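PDB 2RGY: transcriptional regulator, LacI family from Burkholderia phymatum, which probably regulates transcription as a LacI-family protein, its periplasmic-binding-protein-like domain being of the kind that binds sugars or other small effectors. Local coordinates for residues G70-S75 with V94-A99; E81-L86 with R98-L103. One frame throughout, in Å; residues are numbered along the deposited sequence.

In the fold
Following the chain from the N terminus, the four segments come in the order 70-75, 81-86, 94-99 and 98-103, so the two contacts cross rather than nest. Interaction 1 closes the beta-alpha-beta unit of strand 70-73, helix 80-89 and strand 93-96 by pairing its two strands in the five-stranded parallel sheet. Interaction 2 starts inside that unit, on its helix, and ends in the loop that leads from strand 93-96 toward strand 107-108. The centres are 9 Å apart. Arg98 and Ala99 belong to both contacts, and Phe95 CE2 lies 3.6 Å from Phe100 CD1. Sheet, crossover helix and exit loop are thereby joined in one of the chain's two sheet-bearing halves.

Interaction 1: residues G70-S75 with V94-A99; sequences GVVVIS and VFLNRA
Val73 and Val94 join their strands through the bond from Val73 N to Val94 O, 2.9 Å long. Val94 N to Val71 O and Leu96 N to Val73 O, both 3.0 Å, extend the ladder; with the N-to-C directions of the strand segments 14° apart, the pairing is parallel. On the face carrying Val72 and Val94, the two side chains lie side by side. Val94 CG1, placed between the backbone N and the carbonyl carbon (chi1 66°), touches Val72 CG2 at 3.7 Å. Leu96 CD1 meets Val72 CG1 at 3.8 Å, and helix 244-260 packs over this surface through Ala251 and Leu255. On the other face Val73 CB reaches Phe95 CD1 at 4.0 Å. Beyond the strands, Arg98 NH1 donates to Ser75 O at 2.8 Å with an N-H...O angle of 158°, the acceptor lying in the guanidinium plane. NH1 also bonds Leu78 O, while NH2 forms a salt bridge with Asp80. Asn97 OD1 is hydrogen-bonded to His112 NE2. Three acceptors thus fix the rotation of a buried guanidinium, and Asp80 would be expected to offset its charge where the crossover leaves the sheet.

Interaction 2: residues E81-L86 with R98-L103; sequences EDLDEL and RAFDAL
Leu83 is the first residue of helix segment 81-86 to meet the loop, and its CB and its two methyls divide the work. CB packs against the ring of Phe100, 3.7 Å from CE1. CD1 sits 4.0 Å above the guanidinium plane of Arg98, over its centre. The leucine and arginine side chains reach toward each other tip to tip, with CD2 of Leu83 3.4 Å from Arg98 NE. The same methyl lies 3.6 Å from Ala99 O, a contact without hydrogen bonding. The backbone takes part too: Leu83 O is 3.7 Å from Phe100 CE1, approaching the ring obliquely.

One residue on, Asp84 uses its carboxylate rather than its backbone carbonyl. OD1 stands 3.5 Å from Phe100 CE1, with carboxylate and ring planes 35° apart, and Asp84 N lies at the ring's edge, in its plane. OD1 also meets Ala102 CB at 3.7 Å. A type I turn from Phe100 to Leu103 folds Ala102 back, placing its CB over one face of the aromatic ring, offset toward the rim.

CG of Phe100 lies anti to the backbone N (chi1 -171°), beside the carbonyl carbon. Outside the two segments the ring meets Phe95 of the neighbouring strand and, edge-to-face, His87 of the same helix, while Leu83 also packs on Phe95 and Leu78.

No hydrogen bond or salt bridge crosses this contact; the helix and loop are held by van der Waals packing. A likely polar cost is Arg98 NE, which this contact buries and for which the model holds no partner, whereas NH1 is bonded to Leu78 O and NH2 is salt-bridged to Asp80.

Interaction 1: residues G70-S75 with V94-A99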
# COMPACT_ATOMS: atom_id res chain seq x y z
N GLY A 70 -3.25 23.65 -9.62
CA GLY A 70 -2.25 23.66 -8.57
C GLY A 70 -1.55 22.32 -8.58
O GLY A 70 -2.08 21.35 -9.12
N VAL A 71 -0.36 22.25 -8.00
CA VAL A 71 0.36 20.99 -7.97
C VAL A 71 0.89 20.66 -6.58
O VAL A 71 1.54 21.50 -5.94
CB VAL A 71 1.55 21.01 -8.96
CG1 VAL A 71 2.25 19.66 -8.94
CG2 VAL A 71 1.05 21.34 -10.35
N VAL A 72 0.59 19.45 -6.11
CA VAL A 72 1.05 18.99 -4.81
C VAL A 72 2.25 18.09 -5.08
O VAL A 72 2.18 17.16 -5.89
CB VAL A 72 -0.03 18.17 -4.08
CG1 VAL A 72 0.50 17.70 -2.74
CG2 VAL A 72 -1.29 19.02 -3.88
N VAL A 73 3.35 18.35 -4.39
CA VAL A 73 4.55 17.57 -4.63
C VAL A 73 5.26 17.04 -3.41
O VAL A 73 5.49 17.77 -2.45
CB VAL A 73 5.56 18.40 -5.46
CG1 VAL A 73 6.85 17.62 -5.65
CG2 VAL A 73 4.96 18.78 -6.79
N ILE A 74 5.59 15.75 -3.44
CA ILE A 74 6.35 15.13 -2.36
C ILE A 74 7.40 14.24 -3.00
O ILE A 74 7.08 13.37 -3.81
CB ILE A 74 5.49 14.29 -1.39
CG1 ILE A 74 6.39 13.64 -0.33
CG2 ILE A 74 4.72 13.22 -2.13
CD1 ILE A 74 5.63 12.94 0.79
N SER A 75 8.65 14.48 -2.66
CA SER A 75 9.76 13.70 -3.19
C SER A 75 11.01 14.03 -2.42
O SER A 75 11.29 15.19 -2.13
CB SER A 75 9.98 14.03 -4.67
OG SER A 75 11.22 13.54 -5.14
N VAL A 94 2.54 23.21 -3.68
CA VAL A 94 2.73 23.00 -2.26
C VAL A 94 3.67 21.80 -2.13
O VAL A 94 3.57 20.84 -2.90
CB VAL A 94 1.39 22.76 -1.51
CG1 VAL A 94 0.76 21.44 -1.94
CG2 VAL A 94 1.63 22.77 -0.00
N PHE A 95 4.59 21.87 -1.17
CA PHE A 95 5.57 20.81 -0.96
C PHE A 95 5.37 20.11 0.38
O PHE A 95 5.30 20.76 1.42
CB PHE A 95 6.98 21.41 -1.01
CG PHE A 95 7.29 22.10 -2.29
CD1 PHE A 95 7.40 21.38 -3.48
CD2 PHE A 95 7.44 23.48 -2.33
CE1 PHE A 95 7.66 22.02 -4.69
CE2 PHE A 95 7.69 24.15 -3.53
CZ PHE A 95 7.81 23.41 -4.72
N LEU A 96 5.30 18.79 0.36
CA LEU A 96 5.11 18.02 1.58
C LEU A 96 6.42 17.36 2.03
O LEU A 96 7.27 17.02 1.20
CB LEU A 96 4.07 16.91 1.36
CG LEU A 96 2.90 17.21 0.42
CD1 LEU A 96 2.10 15.93 0.19
CD2 LEU A 96 2.04 18.30 1.00
N ASN A 97 6.57 17.20 3.34
CA ASN A 97 7.74 16.55 3.94
C ASN A 97 9.13 17.13 3.69
O ASN A 97 10.13 16.44 3.89
CB ASN A 97 7.74 15.06 3.58
CG ASN A 97 8.31 14.19 4.68
OD1 ASN A 97 8.02 14.39 5.87
ND2 ASN A 97 9.12 13.20 4.30
N ARG A 98 9.21 18.37 3.22
CA ARG A 98 10.50 19.04 3.02
C ARG A 98 10.30 20.54 2.99
O ARG A 98 9.22 21.02 2.66
CB ARG A 98 11.22 18.57 1.74
CG ARG A 98 10.55 18.89 0.43
CD ARG A 98 11.33 18.20 -0.67
NE ARG A 98 12.69 18.72 -0.79
CZ ARG A 98 13.68 18.10 -1.42
NH1 ARG A 98 13.47 16.92 -2.00
NH2 ARG A 98 14.88 18.67 -1.50
N ALA A 99 11.34 21.27 3.37
CA ALA A 99 11.27 22.73 3.44
C ALA A 99 11.36 23.44 2.09
O ALA A 99 11.80 22.86 1.09
CB ALA A 99 12.37 23.25 4.38

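Interaction 2: residues E81-L86 with R98-L103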
# COMPACT_ATOMS: atom_id res chain seq x y z
N GLU A 81 17.30 22.96 -5.34
CA GLU A 81 17.30 23.79 -6.54
C GLU A 81 16.15 23.41 -7.49
O GLU A 81 15.66 24.26 -8.25
CB GLU A 81 18.66 23.71 -7.26
CG GLU A 81 18.83 22.53 -8.21
CD GLU A 81 20.28 22.32 -8.69
OE1 GLU A 81 21.06 23.30 -8.74
OE2 GLU A 81 20.63 21.16 -9.02
N ASP A 82 15.73 22.15 -7.45
CA ASP A 82 14.65 21.69 -8.29
C ASP A 82 13.33 22.30 -7.82
O ASP A 82 12.50 22.70 -8.63
CB ASP A 82 14.55 20.16 -8.28
CG ASP A 82 15.82 19.50 -8.78
OD1 ASP A 82 16.46 20.09 -9.67
OD2 ASP A 82 16.16 18.40 -8.30
N LEU A 83 13.15 22.37 -6.50
CA LEU A 83 11.93 22.96 -5.95
C LEU A 83 11.75 24.40 -6.45
O LEU A 83 10.64 24.80 -6.80
CB LEU A 83 11.99 22.92 -4.42
CG LEU A 83 11.61 21.63 -3.67
CD1 LEU A 83 12.11 20.39 -4.37
CD2 LEU A 83 12.20 21.72 -2.27
N ASP A 84 12.85 25.16 -6.51
CA ASP A 84 12.81 26.56 -6.97
C ASP A 84 12.47 26.69 -8.45
O ASP A 84 11.75 27.61 -8.86
CB ASP A 84 14.16 27.23 -6.70
CG ASP A 84 14.46 27.35 -5.22
OD1 ASP A 84 13.63 27.94 -4.50
OD2 ASP A 84 15.53 26.87 -4.79
N GLU A 85 12.99 25.77 -9.25
CA GLU A 85 12.75 25.77 -10.69
C GLU A 85 11.29 25.42 -11.00
O GLU A 85 10.62 26.13 -11.76
CB GLU A 85 13.67 24.74 -11.36
CG GLU A 85 13.54 24.69 -12.84
CD GLU A 85 14.53 23.73 -13.45
OE1 GLU A 85 14.24 22.51 -13.49
OE2 GLU A 85 15.60 24.21 -13.88
N LEU A 86 10.82 24.33 -10.40
CA LEU A 86 9.44 23.88 -10.59
C LEU A 86 8.48 24.96 -10.11
O LEU A 86 7.42 25.16 -10.69
CB LEU A 86 9.21 22.58 -9.80
CG LEU A 86 10.01 21.36 -10.26
CD1 LEU A 86 9.87 20.22 -9.25
CD2 LEU A 86 9.51 20.93 -11.63
N ARG A 98 9.21 18.37 3.22
CA ARG A 98 10.50 19.04 3.02
C ARG A 98 10.30 20.54 2.99
O ARG A 98 9.22 21.02 2.66
CB ARG A 98 11.22 18.57 1.74
CG ARG A 98 10.55 18.89 0.43
CD ARG A 98 11.33 18.20 -0.67
NE ARG A 98 12.69 18.72 -0.79
CZ ARG A 98 13.68 18.10 -1.42
NH1 ARG A 98 13.47 16.92 -2.00
NH2 ARG A 98 14.88 18.67 -1.50
N ALA A 99 11.34 21.27 3.37
CA ALA A 99 11.27 22.73 3.44
C ALA A 99 11.36 23.44 2.09
O ALA A 99 11.80 22.86 1.09
CB ALA A 99 12.37 23.25 4.38
N PHE A 100 10.92 24.69 2.08
CA PHE A 100 10.96 25.52 0.88
C PHE A 100 11.24 26.96 1.32
O PHE A 100 10.33 27.81 1.39
CB PHE A 100 9.64 25.42 0.12
CG PHE A 100 9.68 26.06 -1.23
CD1 PHE A 100 10.63 25.66 -2.17
CD2 PHE A 100 8.81 27.10 -1.56
CE1 PHE A 100 10.71 26.28 -3.42
CE2 PHE A 100 8.87 27.73 -2.81
CZ PHE A 100 9.82 27.33 -3.74
N ASP A 101 12.50 27.22 1.63
CA ASP A 101 12.94 28.53 2.11
C ASP A 101 12.48 29.75 1.32
O ASP A 101 12.13 30.77 1.92
CB ASP A 101 14.47 28.55 2.24
CG ASP A 101 14.99 27.48 3.16
OD1 ASP A 101 14.29 27.17 4.17
OD2 ASP A 101 16.09 26.95 2.90
N ALA A 102 12.48 29.67 -0.00
CA ALA A 102 12.05 30.82 -0.79
C ALA A 102 10.61 31.24 -0.48
O ALA A 102 10.25 32.42 -0.60
CB ALA A 102 12.21 30.53 -2.27
N LEU A 103 9.79 30.27 -0.06
CA LEU A 103 8.38 30.54 0.26
C LEU A 103 7.92 29.53 1.30
O LEU A 103 7.20 28.58 0.98
CB LEU A 103 7.52 30.42 -0.99
CG LEU A 103 6.21 31.19 -0.93
CD1 LEU A 103 6.52 32.67 -1.13
CD2 LEU A 103 5.25 30.72 -2.00